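Local structure of Fe-superoxide dismutase homolog (Plasmodium berghei, 2A03) at the manganese (II) ion site. The protein catalyses the dismutation of superoxide to hydrogen peroxide and oxygen, as a metal-dependent enzyme of the iron/manganese family. Residues are numbered along the deposited sequence; one frame, centred on the assembly and turned at random. Chains: chain A/B, Fe-superoxide dismutase homolog.

The manganese (II) ion site. Residues chain A 35, 78, 82, 131, 166, 168, 170-171; chain B 169. With MN (manganese (II) ion), chain C.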
loop_
_atom_site.group_PDB
_atom_site.type_symbol
_atom_site.label_atom_id
_atom_site.label_comp_id
_atom_site.label_asym_id
_atom_site.label_seq_id
_atom_site.Cartn_x
_atom_site.Cartn_y
_atom_site.Cartn_z
ATOM N N HIS A 35 -10.202 2.287 -10.350
ATOM C CA HIS A 35 -9.720 3.321 -9.447
ATOM C C HIS A 35 -10.827 4.316 -9.082
ATOM O O HIS A 35 -10.956 4.703 -7.927
ATOM C CB HIS A 35 -8.537 4.047 -10.090
ATOM C CG HIS A 35 -7.608 4.697 -9.117
ATOM N ND1 HIS A 35 -6.369 5.175 -9.489
ATOM C CD2 HIS A 35 -7.722 4.930 -7.784
ATOM C CE1 HIS A 35 -5.768 5.692 -8.430
ATOM N NE2 HIS A 35 -6.563 5.546 -7.380
ATOM N N GLN A 78 -9.205 10.225 1.622
ATOM C CA GLN A 78 -9.014 9.537 0.344
ATOM C C GLN A 78 -9.990 10.044 -0.703
ATOM O O GLN A 78 -9.653 10.095 -1.887
ATOM C CB GLN A 78 -9.105 8.000 0.494
ATOM C CG GLN A 78 -7.851 7.370 1.155
ATOM C CD GLN A 78 -6.601 7.442 0.264
ATOM O OE1 GLN A 78 -5.921 8.464 0.208
ATOM N NE2 GLN A 78 -6.301 6.343 -0.433
ATOM N N HIS A 82 -8.283 11.669 -3.999
ATOM C CA HIS A 82 -8.570 11.141 -5.334
ATOM C C HIS A 82 -9.187 12.167 -6.249
ATOM O O HIS A 82 -8.797 12.265 -7.400
ATOM C CB HIS A 82 -9.441 9.902 -5.271
ATOM C CG HIS A 82 -8.679 8.697 -4.847
ATOM N ND1 HIS A 82 -8.453 8.398 -3.521
ATOM C CD2 HIS A 82 -8.030 7.756 -5.572
ATOM C CE1 HIS A 82 -7.707 7.309 -3.449
ATOM N NE2 HIS A 82 -7.429 6.907 -4.679
ATOM N N TRP A 131 1.197 9.180 -1.404
ATOM C CA TRP A 131 0.983 10.248 -2.341
ATOM C C TRP A 131 2.235 11.125 -2.405
ATOM O O TRP A 131 2.934 11.324 -1.404
ATOM C CB TRP A 131 -0.177 11.120 -1.848
ATOM C CG TRP A 131 -1.471 10.387 -1.672
ATOM C CD1 TRP A 131 -1.877 9.704 -0.574
ATOM C CD2 TRP A 131 -2.522 10.281 -2.627
ATOM N NE1 TRP A 131 -3.108 9.147 -0.792
ATOM C CE2 TRP A 131 -3.532 9.489 -2.045
ATOM C CE3 TRP A 131 -2.707 10.766 -3.930
ATOM C CZ2 TRP A 131 -4.720 9.177 -2.715
ATOM C CZ3 TRP A 131 -3.877 10.445 -4.597
ATOM C CH2 TRP A 131 -4.871 9.663 -3.987
ATOM N N ASP A 166 -0.987 9.774 -7.146
ATOM C CA ASP A 166 -1.245 8.593 -6.321
ATOM C C ASP A 166 -0.165 7.528 -6.581
ATOM O O ASP A 166 0.049 7.130 -7.720
ATOM C CB ASP A 166 -2.631 8.055 -6.714
ATOM C CG ASP A 166 -3.199 7.036 -5.725
ATOM O OD1 ASP A 166 -2.519 6.644 -4.751
ATOM O OD2 ASP A 166 -4.370 6.634 -5.927
ATOM N N TRP A 168 -0.309 4.609 -4.359
ATOM C CA TRP A 168 -0.888 3.295 -3.965
ATOM C C TRP A 168 -0.745 2.341 -5.155
ATOM O O TRP A 168 -0.947 2.750 -6.311
ATOM C CB TRP A 168 -2.373 3.399 -3.610
ATOM C CG TRP A 168 -2.659 4.057 -2.287
ATOM C CD1 TRP A 168 -2.277 5.316 -1.879
ATOM C CD2 TRP A 168 -3.399 3.498 -1.196
ATOM N NE1 TRP A 168 -2.732 5.557 -0.609
ATOM C CE2 TRP A 168 -3.423 4.462 -0.168
ATOM C CE3 TRP A 168 -4.038 2.274 -0.988
ATOM C CZ2 TRP A 168 -4.064 4.236 1.046
ATOM C CZ3 TRP A 168 -4.673 2.061 0.205
ATOM C CH2 TRP A 168 -4.683 3.033 1.210
ATOM N N HIS A 170 -2.655 0.259 -6.449
ATOM C CA HIS A 170 -3.868 0.155 -7.286
ATOM C C HIS A 170 -3.935 1.213 -8.377
ATOM O O HIS A 170 -4.683 1.066 -9.351
ATOM C CB HIS A 170 -5.166 0.185 -6.435
ATOM C CG HIS A 170 -5.438 1.489 -5.736
ATOM N ND1 HIS A 170 -5.603 1.578 -4.366
ATOM C CD2 HIS A 170 -5.633 2.744 -6.219
ATOM C CE1 HIS A 170 -5.854 2.835 -4.036
ATOM N NE2 HIS A 170 -5.870 3.565 -5.141
ATOM N N ALA A 171 -3.178 2.287 -8.202
ATOM C CA ALA A 171 -3.130 3.347 -9.183
ATOM C C ALA A 171 -2.450 2.879 -10.459
ATOM O O ALA A 171 -2.712 3.435 -11.531
ATOM C CB ALA A 171 -2.396 4.585 -8.617
ATOM N N GLU B 169 -1.583 -4.572 -1.860
ATOM C CA GLU B 169 -2.428 -4.731 -3.067
ATOM C C GLU B 169 -1.782 -5.630 -4.120
ATOM O O GLU B 169 -2.466 -6.388 -4.810
ATOM C CB GLU B 169 -2.834 -3.361 -3.645
ATOM C CG GLU B 169 -3.857 -2.679 -2.763
ATOM C CD GLU B 169 -4.160 -1.232 -3.119
ATOM O OE1 GLU B 169 -3.230 -0.516 -3.527
ATOM O OE2 GLU B 169 -5.340 -0.806 -2.947
HETATM MN MN MN C . -5.894 5.677 -5.345
HETATM O O HOH W 1 -5.029 5.940 -3.217
#
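Water 1 is held by at least two groups, MN, which its oxygen binds at 2.3 Å, and the amide N-H of A:Gln78 NE2 at 3.1 Å, with a weak contact to A:Asp166 OD1. It caps one axis of a near trigonal bipyramid, opposite A:His35 NE2, while A:His82, A:Asp166 and A:His170 form the equator. The carboxylate OD2 of A:Asp166 lies 1.9 Å from MN; its other oxygen, OD1, accepts the backbone N of A:Trp168 at 3.0 Å from above the carboxylate plane, which should steady its rotation. The rings of A:His35, A:His82 and A:His170 all present NE2, each 2.1 Å from MN. A:His82 is fixed from behind: its ND1 bonds at 2.6 Å to the carbonyl O of A:Gln78, which lies in the imidazole plane, though the N-H arrives from above the carbonyl plane. A:Trp131 CH2 covers the centre of one face of this ring. A:His170 takes the crowded position between backbone N and carbonyl carbon (chi1 67°). Its ND1 points straight (165° at H) at the syn lone pair of B:Glu169 OE2, 2.8 Å away, and its backbone N hydrogen-bonds to OE1 from above the carboxylate plane, so the partner's extended glutamate may make this ligand more electron-rich. The rim of one indole face of A:Trp168 lies over water 1 and A:Gln78 NE2. This active site, modelled with manganese where the enzyme likely carries iron, joins helices 29-51 and 70-87 to the end of strand 163-166 and the 3-10 turn 169-171, beside the subunit interface that B:Glu169 crosses.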